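Local coordinates for protein shikimate kinase (Bacteroides thetaiotaomicron, PDB 3VAA) that probably phosphorylates the 3-hydroxyl group of shikimate with ATP, a magnesium-dependent step of chorismate biosynthesis, at residues E149-E152 / L153-I157; E179-D182 / R183-E187; N111-F114 / M115-G119; I186-S189 / V190-Q194. All blocks are in the same frame, centred on the assembly; numbering follows the deposited sequence.

How the interactions relate
The four contacts are local ones along three helices of a fold built on a five-stranded parallel sheet. In chain order they run interaction 3, 1, 2 and 4. Interaction 3 lies on helix 111-118, just before strand 120-125. Interaction 1 lies near the start of helix 150-168, which carries the predicted substrate-binding R164, and its centre is about 32 Å from that of interaction 3, on the opposite side of the chain's centre. Interactions 2 and 4 follow strand 173-176 and share helix 183-196, with I186 and E187 common to both. Their centres are about 8 Å apart, and S189 OG reaches E179 O. Both back onto helix 38-49 at the predicted ATP-binding T40.

Interaction 1 of 4, residues E149-E152 / L153-I157; sequences EDDE and LMDFI
The amide of D155 donates to D151 O at 2.9 Å, the shortest of the four i to i+4 backbone bonds that join 149-152 to 153-157. M154 N meets D150 O in a straighter bond. The bond from L153 N to E149 O differs from both. It is 3.1 Å long, and the donor stands above the carbonyl plane, 65° out of it.

The side chains of D151 and D155 come close on the same helix flank. D151 OD1 lies 3.0 Å from D155 OD1 and 3.1 Å from D155 OD2. The two carboxylate planes are turned 64° apart. Like charges this near would probably repel, and a shared proton or a raised pKa is possible. The D155 carboxylate is brought over D151 O because its CG stands anti to its own carbonyl carbon (chi1 -68°). D155 OD2 is then 3.1 Å from D151 O, again two acceptors.

L153 and M154 turn to the protein instead, against F132 of helix 128-137. F156 packs on Y33, I144 and L145. The contact is the N-terminal part of an amphipathic helix, acidic on its outer flank, and this helix, 150-168, also carries the predicted substrate-binding R164.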
loop_
_atom_site.group_PDB
_atom_site.type_symbol
_atom_site.label_atom_id
_atom_site.label_comp_id
_atom_site.label_asym_id
_atom_site.label_seq_id
_atom_site.Cartn_x
_atom_site.Cartn_y
_atom_site.Cartn_z
ATOM N N GLU A 149 -2.669 -2.362 -23.172
ATOM C CA GLU A 149 -3.918 -1.633 -23.341
ATOM C C GLU A 149 -5.134 -2.570 -23.226
ATOM O O GLU A 149 -5.017 -3.814 -23.248
ATOM C CB GLU A 149 -3.953 -0.933 -24.708
ATOM C CG GLU A 149 -2.843 0.111 -24.958
ATOM C CD GLU A 149 -3.007 1.402 -24.146
ATOM O OE1 GLU A 149 -4.075 1.598 -23.525
ATOM O OE2 GLU A 149 -2.067 2.233 -24.147
ATOM N N ASP A 150 -6.286 -1.936 -23.042
ATOM C CA ASP A 150 -7.574 -2.592 -22.986
ATOM C C ASP A 150 -7.542 -3.950 -22.279
ATOM O O ASP A 150 -7.133 -4.032 -21.116
ATOM C CB ASP A 150 -8.132 -2.697 -24.409
ATOM C CG ASP A 150 -8.260 -1.343 -25.079
ATOM O OD1 ASP A 150 -8.148 -0.310 -24.375
ATOM O OD2 ASP A 150 -8.477 -1.310 -26.303
ATOM N N ASP A 151 -7.932 -5.008 -22.990
ATOM C CA ASP A 151 -8.043 -6.345 -22.391
ATOM C C ASP A 151 -6.718 -6.857 -21.819
ATOM O O ASP A 151 -6.705 -7.538 -20.787
ATOM C CB ASP A 151 -8.614 -7.327 -23.426
ATOM C CG ASP A 151 -9.173 -8.598 -22.798
ATOM O OD1 ASP A 151 -9.120 -8.753 -21.552
ATOM O OD2 ASP A 151 -9.689 -9.446 -23.565
ATOM N N GLU A 152 -5.602 -6.526 -22.466
ATOM C CA GLU A 152 -4.307 -6.973 -21.968
ATOM C C GLU A 152 -3.997 -6.342 -20.609
ATOM O O GLU A 152 -3.543 -7.030 -19.681
ATOM C CB GLU A 152 -3.193 -6.637 -22.952
ATOM C CG GLU A 152 -1.847 -7.175 -22.524
ATOM C CD GLU A 152 -0.715 -6.799 -23.461
ATOM O OE1 GLU A 152 -0.949 -6.061 -24.446
ATOM O OE2 GLU A 152 0.424 -7.244 -23.194
ATOM N N LEU A 153 -4.231 -5.041 -20.497
ATOM C CA LEU A 153 -3.982 -4.316 -19.253
ATOM C C LEU A 153 -4.916 -4.810 -18.144
ATOM O O LEU A 153 -4.474 -5.074 -17.023
ATOM C CB LEU A 153 -4.171 -2.806 -19.457
ATOM C CG LEU A 153 -4.074 -1.935 -18.194
ATOM C CD1 LEU A 153 -2.745 -2.148 -17.494
ATOM C CD2 LEU A 153 -4.297 -0.468 -18.518
ATOM N N MET A 154 -6.206 -4.939 -18.462
ATOM C CA MET A 154 -7.177 -5.409 -17.477
ATOM C C MET A 154 -6.816 -6.824 -17.001
ATOM O O MET A 154 -6.854 -7.097 -15.800
ATOM C CB MET A 154 -8.602 -5.412 -18.041
ATOM C CG MET A 154 -9.651 -5.889 -17.039
ATOM S SD MET A 154 -9.906 -4.776 -15.630
ATOM C CE MET A 154 -10.939 -3.518 -16.346
ATOM N N ASP A 155 -6.492 -7.723 -17.934
ATOM C CA ASP A 155 -6.109 -9.099 -17.545
ATOM C C ASP A 155 -4.882 -9.072 -16.632
ATOM O O ASP A 155 -4.789 -9.859 -15.690
ATOM C CB ASP A 155 -5.805 -9.997 -18.761
ATOM C CG ASP A 155 -7.041 -10.313 -19.608
ATOM O OD1 ASP A 155 -8.180 -10.214 -19.098
ATOM O OD2 ASP A 155 -6.864 -10.677 -20.796
ATOM N N PHE A 156 -3.938 -8.170 -16.902
ATOM C CA PHE A 156 -2.719 -8.069 -16.087
ATOM C C PHE A 156 -3.026 -7.700 -14.621
ATOM O O PHE A 156 -2.500 -8.324 -13.664
ATOM C CB PHE A 156 -1.739 -7.070 -16.704
ATOM C CG PHE A 156 -0.428 -6.971 -15.963
ATOM C CD1 PHE A 156 -0.252 -6.030 -14.951
ATOM C CD2 PHE A 156 0.606 -7.834 -16.253
ATOM C CE1 PHE A 156 0.936 -5.946 -14.263
ATOM C CE2 PHE A 156 1.805 -7.751 -15.561
ATOM C CZ PHE A 156 1.964 -6.798 -14.568
ATOM N N ILE A 157 -3.886 -6.698 -14.451
ATOM C CA ILE A 157 -4.320 -6.260 -13.120
ATOM C C ILE A 157 -5.074 -7.380 -12.396
ATOM O O ILE A 157 -4.758 -7.738 -11.244
ATOM C CB ILE A 157 -5.243 -5.026 -13.238
ATOM C CG1 ILE A 157 -4.427 -3.836 -13.753
ATOM C CG2 ILE A 157 -5.892 -4.689 -11.906
ATOM C CD1 ILE A 157 -5.286 -2.626 -14.181
#

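Interaction 2 of 4, residues E179-D182 / R183-E187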
loop_
_atom_site.group_PDB
_atom_site.type_symbol
_atom_site.label_atom_id
_atom_site.label_comp_id
_atom_site.label_asym_id
_atom_site.label_seq_id
_atom_site.Cartn_x
_atom_site.Cartn_y
_atom_site.Cartn_z
ATOM N N GLU A 179 -13.438 5.261 -4.126
ATOM C CA GLU A 179 -13.760 6.678 -4.294
ATOM C C GLU A 179 -12.778 7.591 -3.610
ATOM O O GLU A 179 -12.911 7.886 -2.433
ATOM C CB GLU A 179 -15.205 6.939 -3.819
ATOM C CG GLU A 179 -16.250 6.191 -4.671
ATOM C CD GLU A 179 -17.692 6.647 -4.442
ATOM O OE1 GLU A 179 -18.091 6.803 -3.268
ATOM O OE2 GLU A 179 -18.429 6.811 -5.452
ATOM N N LEU A 180 -11.759 8.016 -4.368
ATOM C CA LEU A 180 -10.717 8.911 -3.859
ATOM C C LEU A 180 -10.383 9.921 -4.929
ATOM O O LEU A 180 -9.266 10.471 -4.975
ATOM C CB LEU A 180 -9.455 8.106 -3.494
ATOM C CG LEU A 180 -9.556 7.073 -2.372
ATOM C CD1 LEU A 180 -8.280 6.251 -2.328
ATOM C CD2 LEU A 180 -9.830 7.723 -1.020
ATOM N N GLU A 181 -11.380 10.237 -5.749
ATOM C CA GLU A 181 -11.159 11.068 -6.931
ATOM C C GLU A 181 -11.357 12.583 -6.806
ATOM O O GLU A 181 -11.188 13.290 -7.800
ATOM C CB GLU A 181 -11.953 10.481 -8.103
ATOM C CG GLU A 181 -11.190 9.448 -8.955
ATOM C CD GLU A 181 -10.795 8.129 -8.282
ATOM O OE1 GLU A 181 -11.252 7.804 -7.164
ATOM O OE2 GLU A 181 -10.023 7.385 -8.929
ATOM N N ASP A 182 -11.718 13.074 -5.619
ATOM C CA ASP A 182 -11.789 14.526 -5.340
ATOM C C ASP A 182 -11.747 14.750 -3.824
ATOM O O ASP A 182 -11.747 13.779 -3.049
ATOM C CB ASP A 182 -12.989 15.218 -6.001
ATOM C CG ASP A 182 -14.305 14.752 -5.460
ATOM O OD1 ASP A 182 -14.353 14.410 -4.262
ATOM O OD2 ASP A 182 -15.294 14.771 -6.227
ATOM N N ARG A 183 -11.695 16.013 -3.405
ATOM C CA ARG A 183 -11.595 16.354 -1.978
ATOM C C ARG A 183 -12.752 15.825 -1.144
ATOM O O ARG A 183 -12.547 15.422 -0.000
ATOM C CB ARG A 183 -11.516 17.874 -1.779
ATOM C CG ARG A 183 -11.468 18.286 -0.289
ATOM C CD ARG A 183 -11.660 19.800 -0.057
ATOM N NE ARG A 183 -12.968 20.295 -0.503
ATOM C CZ ARG A 183 -14.123 20.119 0.149
ATOM N NH1 ARG A 183 -14.177 19.419 1.283
ATOM N NH2 ARG A 183 -15.245 20.629 -0.354
ATOM N N TRP A 184 -13.963 15.862 -1.701
ATOM C CA TRP A 184 -15.157 15.374 -1.003
ATOM C C TRP A 184 -15.045 13.871 -0.755
ATOM O O TRP A 184 -15.306 13.389 0.350
ATOM C CB TRP A 184 -16.428 15.644 -1.824
ATOM C CG TRP A 184 -16.767 17.109 -2.076
ATOM C CD1 TRP A 184 -16.364 17.877 -3.133
ATOM C CD2 TRP A 184 -17.613 17.949 -1.269
ATOM N NE1 TRP A 184 -16.905 19.146 -3.032
ATOM C CE2 TRP A 184 -17.669 19.215 -1.896
ATOM C CE3 TRP A 184 -18.322 17.754 -0.076
ATOM C CZ2 TRP A 184 -18.408 20.286 -1.368
ATOM C CZ3 TRP A 184 -19.059 18.825 0.453
ATOM C CH2 TRP A 184 -19.090 20.071 -0.195
ATOM N N GLN A 185 -14.678 13.138 -1.805
ATOM C CA GLN A 185 -14.543 11.681 -1.722
ATOM C C GLN A 185 -13.436 11.263 -0.763
ATOM O O GLN A 185 -13.592 10.307 -0.019
ATOM C CB GLN A 185 -14.249 11.094 -3.101
ATOM C CG GLN A 185 -15.404 11.218 -4.049
ATOM C CD GLN A 185 -15.072 10.750 -5.437
ATOM O OE1 GLN A 185 -14.353 9.771 -5.626
ATOM N NE2 GLN A 185 -15.584 11.471 -6.431
ATOM N N ILE A 186 -12.307 11.970 -0.800
ATOM C CA ILE A 186 -11.189 11.653 0.091
ATOM C C ILE A 186 -11.610 11.923 1.530
ATOM O O ILE A 186 -11.418 11.068 2.394
ATOM C CB ILE A 186 -9.914 12.429 -0.265
ATOM C CG1 ILE A 186 -9.384 11.979 -1.621
ATOM C CG2 ILE A 186 -8.848 12.227 0.813
ATOM C CD1 ILE A 186 -8.252 12.838 -2.147
ATOM N N GLU A 187 -12.229 13.081 1.785
ATOM C CA GLU A 187 -12.699 13.408 3.135
ATOM C C GLU A 187 -13.716 12.384 3.637
ATOM O O GLU A 187 -13.682 12.002 4.800
ATOM C CB GLU A 187 -13.322 14.819 3.182
ATOM C CG GLU A 187 -13.956 15.211 4.537
ATOM C CD GLU A 187 -12.962 15.213 5.695
ATOM O OE1 GLU A 187 -11.739 15.276 5.442
ATOM O OE2 GLU A 187 -13.409 15.160 6.860
HETATM O O HOH W 1 -17.580 13.817 -5.331
#
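An N-cap starts helix 183-196, the last helix of the fold, and D182 is the capping residue. Its OD1 accepts from Q185 N at 2.8 Å in a nearly straight bond of 173°. The D182 side chain can turn back to the helix because CG sits between the backbone N and the carbonyl carbon (chi1 65°). The other oxygen, OD2, is met by Q185 NE2 in a weak bond of 3.3 Å. A water bridges the same two atoms, donating to D182 OD2 at 2.6 Å and accepting from Q185 NE2. The carboxylate and amide planes are 68° apart.

The Q185 side chain also grips the loop. Its OE1 accepts from E181 N at 3.0 Å, with the donor above the carbonyl plane rather than on a lone pair. The amide is held firmly at OE1 and only weakly at NE2. E181 OE1 takes L180 N at 2.8 Å, while E181 OE2 forms salt bridges with R133 and R134. On the inner side I186 CG1 packs at 4.3 Å from L180 CB, and I186 also touches T40 and A44 of helix 38-49. D182 OD1 caps Q185 N, and Q185 OE1 holds E181 N one residue earlier: an N-capped helix start after a strand-to-helix loop.

Interaction 3 of 4, residues N111-F114 / M115-G119; sequences NMEF and MNRTG
F114 and T118 meet because their first torsions bring ring and methyl to one flank of the helix. The phenyl CG of F114 is anti to its backbone N (chi1 175°), and T118 OG1 sits between the backbone N and the carbonyl carbon (chi1 60°). This leaves T118 CG2 beside the backbone N, anti to the carbonyl carbon, and over one face of the ring, 4.1 Å from its centroid, a CH-pi contact. T118 OG1 and T118 N both donate to F114 O, the hydroxyl at 3.0 Å, so two donors hold it. The ring also stacks with H89.

R117 reaches back toward E113 and F114. Its NH1 forms a salt bridge with E113 OE2 at 3.0 Å, with carboxylate and guanidinium planes 56° apart. Its NH2 comes in the plane of the F114 ring, at the edge, 3.5 Å from CD1.

All this belongs to the short helix 111-118, which leads into strand 120-125; G119 is the first to leave helical angles. M112 and M115 touch through their CE methyls at 3.6 Å on the buried side, where both pack on T31 and T121. N116 is tied to Q170 O and Q172 N, and N111 ND2 to A105 O.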
loop_
_atom_site.group_PDB
_atom_site.type_symbol
_atom_site.label_atom_id
_atom_site.label_comp_id
_atom_site.label_asym_id
_atom_site.label_seq_id
_atom_site.Cartn_x
_atom_site.Cartn_y
_atom_site.Cartn_z
ATOM N N ASN A 111 5.100 -11.102 6.926
ATOM C CA ASN A 111 4.828 -9.652 6.923
ATOM C C ASN A 111 3.391 -9.272 7.270
ATOM O O ASN A 111 3.175 -8.334 8.032
ATOM C CB ASN A 111 5.206 -9.042 5.573
ATOM C CG ASN A 111 6.726 -8.958 5.336
ATOM O OD1 ASN A 111 7.549 -9.253 6.212
ATOM N ND2 ASN A 111 7.097 -8.540 4.117
ATOM N N MET A 112 2.416 -9.985 6.708
ATOM C CA MET A 112 1.013 -9.649 6.969
ATOM C C MET A 112 0.655 -9.992 8.406
ATOM O O MET A 112 0.039 -9.193 9.101
ATOM C CB MET A 112 0.060 -10.339 5.996
ATOM C CG MET A 112 -1.435 -9.914 6.172
ATOM S SD MET A 112 -1.729 -8.131 6.018
ATOM C CE MET A 112 -0.707 -7.997 4.696
ATOM N N GLU A 113 1.076 -11.168 8.861
ATOM C CA GLU A 113 0.797 -11.605 10.215
ATOM C C GLU A 113 1.463 -10.635 11.202
ATOM O O GLU A 113 0.884 -10.280 12.239
ATOM C CB GLU A 113 1.292 -13.038 10.383
ATOM C CG GLU A 113 1.189 -13.630 11.755
ATOM C CD GLU A 113 1.880 -14.987 11.821
ATOM O OE1 GLU A 113 1.255 -15.998 11.440
ATOM O OE2 GLU A 113 3.053 -15.038 12.252
ATOM N N PHE A 114 2.667 -10.181 10.857
ATOM C CA PHE A 114 3.414 -9.254 11.693
ATOM C C PHE A 114 2.735 -7.897 11.793
ATOM O O PHE A 114 2.557 -7.347 12.895
ATOM C CB PHE A 114 4.855 -9.160 11.204
ATOM C CG PHE A 114 5.669 -8.131 11.924
ATOM C CD1 PHE A 114 6.163 -8.387 13.194
ATOM C CD2 PHE A 114 5.959 -6.927 11.321
ATOM C CE1 PHE A 114 6.916 -7.421 13.867
ATOM C CE2 PHE A 114 6.713 -5.955 11.966
ATOM C CZ PHE A 114 7.203 -6.213 13.243
ATOM N N MET A 115 2.296 -7.372 10.659
ATOM C CA MET A 115 1.558 -6.127 10.650
ATOM C C MET A 115 0.259 -6.286 11.474
ATOM O O MET A 115 -0.072 -5.412 12.275
ATOM C CB MET A 115 1.247 -5.698 9.216
ATOM C CG MET A 115 2.449 -5.114 8.513
ATOM S SD MET A 115 2.088 -4.417 6.897
ATOM C CE MET A 115 2.010 -5.858 5.862
ATOM N N ASN A 116 -0.452 -7.402 11.298
ATOM C CA ASN A 116 -1.673 -7.624 12.072
ATOM C C ASN A 116 -1.425 -7.568 13.592
ATOM O O ASN A 116 -2.224 -6.994 14.328
ATOM C CB ASN A 116 -2.365 -8.947 11.673
ATOM C CG ASN A 116 -3.260 -8.804 10.436
ATOM O OD1 ASN A 116 -3.853 -7.753 10.206
ATOM N ND2 ASN A 116 -3.426 -9.893 9.697
ATOM N N ARG A 117 -0.321 -8.152 14.048
ATOM C CA ARG A 117 0.023 -8.177 15.478
ATOM C C ARG A 117 0.500 -6.846 16.035
ATOM O O ARG A 117 0.317 -6.580 17.224
ATOM C CB ARG A 117 1.143 -9.179 15.769
ATOM C CG ARG A 117 0.830 -10.626 15.492
ATOM C CD ARG A 117 1.844 -11.546 16.206
ATOM N NE ARG A 117 3.240 -11.240 15.887
ATOM C CZ ARG A 117 3.935 -11.790 14.892
ATOM N NH1 ARG A 117 3.375 -12.680 14.078
ATOM N NH2 ARG A 117 5.200 -11.437 14.700
ATOM N N THR A 118 1.111 -6.014 15.202
ATOM C CA THR A 118 1.716 -4.764 15.683
ATOM C C THR A 118 0.928 -3.473 15.445
ATOM O O THR A 118 1.224 -2.464 16.076
ATOM C CB THR A 118 3.136 -4.572 15.138
ATOM O OG1 THR A 118 3.115 -4.526 13.704
ATOM C CG2 THR A 118 4.041 -5.724 15.598
ATOM N N GLY A 119 -0.072 -3.502 14.568
ATOM C CA GLY A 119 -0.870 -2.320 14.312
ATOM C C GLY A 119 -2.162 -2.673 13.617
ATOM O O GLY A 119 -2.422 -3.845 13.367
#

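Interaction 4 of 4, residues I186-S189 / V190-Q194; sequences IESS and VQRLQ
Four successive i to i+4 bonds carry the backbone as regular alpha helix, from V190 N to I186 O at 2.8 Å through to L193 N to S189 O, also 2.8 Å. The side chains then divide between the outer and inner faces.

On one flank E187 and Q191 are linked. Q191 NE2 donates to E187 OE2 at 2.7 Å, on the anti side of the carboxylate and 16° out of its plane. The two flat groups stand nearly at right angles, 83° apart. The glutamate reaches its partner because its chain bends at chi2 (61°), while Q191 runs out extended. K48 of helix 38-49 forms a salt bridge with the same OE2. That oxygen is therefore gripped by a lysine and an amide, which probably favours the charged carboxylate.

On another flank R192 folds back over the preceding turn. Its guanidinium has S188 O over one face, 3.7 Å above the plane. R192 NH2 lies 2.9 Å from S188 OG, but the angle is poor for a hydrogen bond. S189 OG turns to Q185 O and E179 O and so ties the helix to the loop before it.

The apolar side is inward. I186 CG2 and V190 CG2 are 4.3 Å apart, one turn from each other. I186 packs on T40 and A44, V190 on K48 and L193 on F175, which the polar S189 and R192 also touch. This is an amphipathic C-terminal helix packed against helix 38-49, which follows the P-loop, and edge strand 173-176 of the shikimate kinase fold.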
loop_
_atom_site.group_PDB
_atom_site.type_symbol
_atom_site.label_atom_id
_atom_site.label_comp_id
_atom_site.label_asym_id
_atom_site.label_seq_id
_atom_site.Cartn_x
_atom_site.Cartn_y
_atom_site.Cartn_z
ATOM N N ILE A 186 -12.307 11.970 -0.800
ATOM C CA ILE A 186 -11.189 11.653 0.091
ATOM C C ILE A 186 -11.610 11.923 1.530
ATOM O O ILE A 186 -11.418 11.068 2.394
ATOM C CB ILE A 186 -9.914 12.429 -0.265
ATOM C CG1 ILE A 186 -9.384 11.979 -1.621
ATOM C CG2 ILE A 186 -8.848 12.227 0.813
ATOM C CD1 ILE A 186 -8.252 12.838 -2.147
ATOM N N GLU A 187 -12.229 13.081 1.785
ATOM C CA GLU A 187 -12.699 13.408 3.135
ATOM C C GLU A 187 -13.716 12.384 3.637
ATOM O O GLU A 187 -13.682 12.002 4.800
ATOM C CB GLU A 187 -13.322 14.819 3.182
ATOM C CG GLU A 187 -13.956 15.211 4.537
ATOM C CD GLU A 187 -12.962 15.213 5.695
ATOM O OE1 GLU A 187 -11.739 15.276 5.442
ATOM O OE2 GLU A 187 -13.409 15.160 6.860
ATOM N N SER A 188 -14.623 11.954 2.754
ATOM C CA SER A 188 -15.635 10.970 3.095
ATOM C C SER A 188 -14.988 9.632 3.464
ATOM O O SER A 188 -15.382 8.970 4.437
ATOM C CB SER A 188 -16.574 10.759 1.911
ATOM O OG SER A 188 -17.578 9.844 2.260
ATOM N N SER A 189 -14.001 9.249 2.667
ATOM C CA SER A 189 -13.280 7.996 2.884
ATOM C C SER A 189 -12.520 8.037 4.188
ATOM O O SER A 189 -12.543 7.075 4.953
ATOM C CB SER A 189 -12.349 7.704 1.715
ATOM O OG SER A 189 -13.113 7.429 0.550
ATOM N N VAL A 190 -11.840 9.150 4.439
ATOM C CA VAL A 190 -11.126 9.332 5.698
ATOM C C VAL A 190 -12.065 9.140 6.890
ATOM O O VAL A 190 -11.724 8.446 7.848
ATOM C CB VAL A 190 -10.478 10.725 5.760
ATOM C CG1 VAL A 190 -10.102 11.077 7.186
ATOM C CG2 VAL A 190 -9.274 10.783 4.818
ATOM N N GLN A 191 -13.264 9.728 6.812
ATOM C CA GLN A 191 -14.251 9.617 7.887
ATOM C C GLN A 191 -14.746 8.188 8.085
ATOM O O GLN A 191 -14.906 7.730 9.213
ATOM C CB GLN A 191 -15.451 10.557 7.624
ATOM C CG GLN A 191 -15.077 12.049 7.630
ATOM C CD GLN A 191 -16.235 12.962 7.231
ATOM O OE1 GLN A 191 -17.345 12.495 6.962
ATOM N NE2 GLN A 191 -15.974 14.267 7.177
ATOM N N ARG A 192 -15.002 7.495 6.986
ATOM C CA ARG A 192 -15.467 6.122 7.044
ATOM C C ARG A 192 -14.376 5.202 7.607
ATOM O O ARG A 192 -14.653 4.268 8.384
ATOM C CB ARG A 192 -15.847 5.664 5.652
ATOM C CG ARG A 192 -16.589 4.337 5.607
ATOM C CD ARG A 192 -17.056 4.021 4.186
ATOM N NE ARG A 192 -17.639 5.201 3.530
ATOM C CZ ARG A 192 -17.046 5.937 2.584
ATOM N NH1 ARG A 192 -15.855 5.616 2.105
ATOM N NH2 ARG A 192 -17.670 6.999 2.085
ATOM N N LEU A 193 -13.141 5.453 7.199
ATOM C CA LEU A 193 -12.019 4.649 7.680
ATOM C C LEU A 193 -11.793 4.869 9.175
ATOM O O LEU A 193 -11.544 3.918 9.938
ATOM C CB LEU A 193 -10.756 4.973 6.895
ATOM C CG LEU A 193 -9.566 4.086 7.238
ATOM C CD1 LEU A 193 -9.916 2.610 6.980
ATOM C CD2 LEU A 193 -8.364 4.527 6.426
ATOM N N GLN A 194 -11.887 6.123 9.588
ATOM C CA GLN A 194 -11.744 6.491 10.979
ATOM C C GLN A 194 -12.816 5.784 11.814
ATOM O O GLN A 194 -12.542 5.318 12.921
ATOM C CB GLN A 194 -11.829 8.014 11.112
ATOM C CG GLN A 194 -11.459 8.577 12.464
ATOM C CD GLN A 194 -11.342 10.099 12.448
ATOM O OE1 GLN A 194 -11.734 10.762 11.482
ATOM N NE2 GLN A 194 -10.800 10.655 13.519
#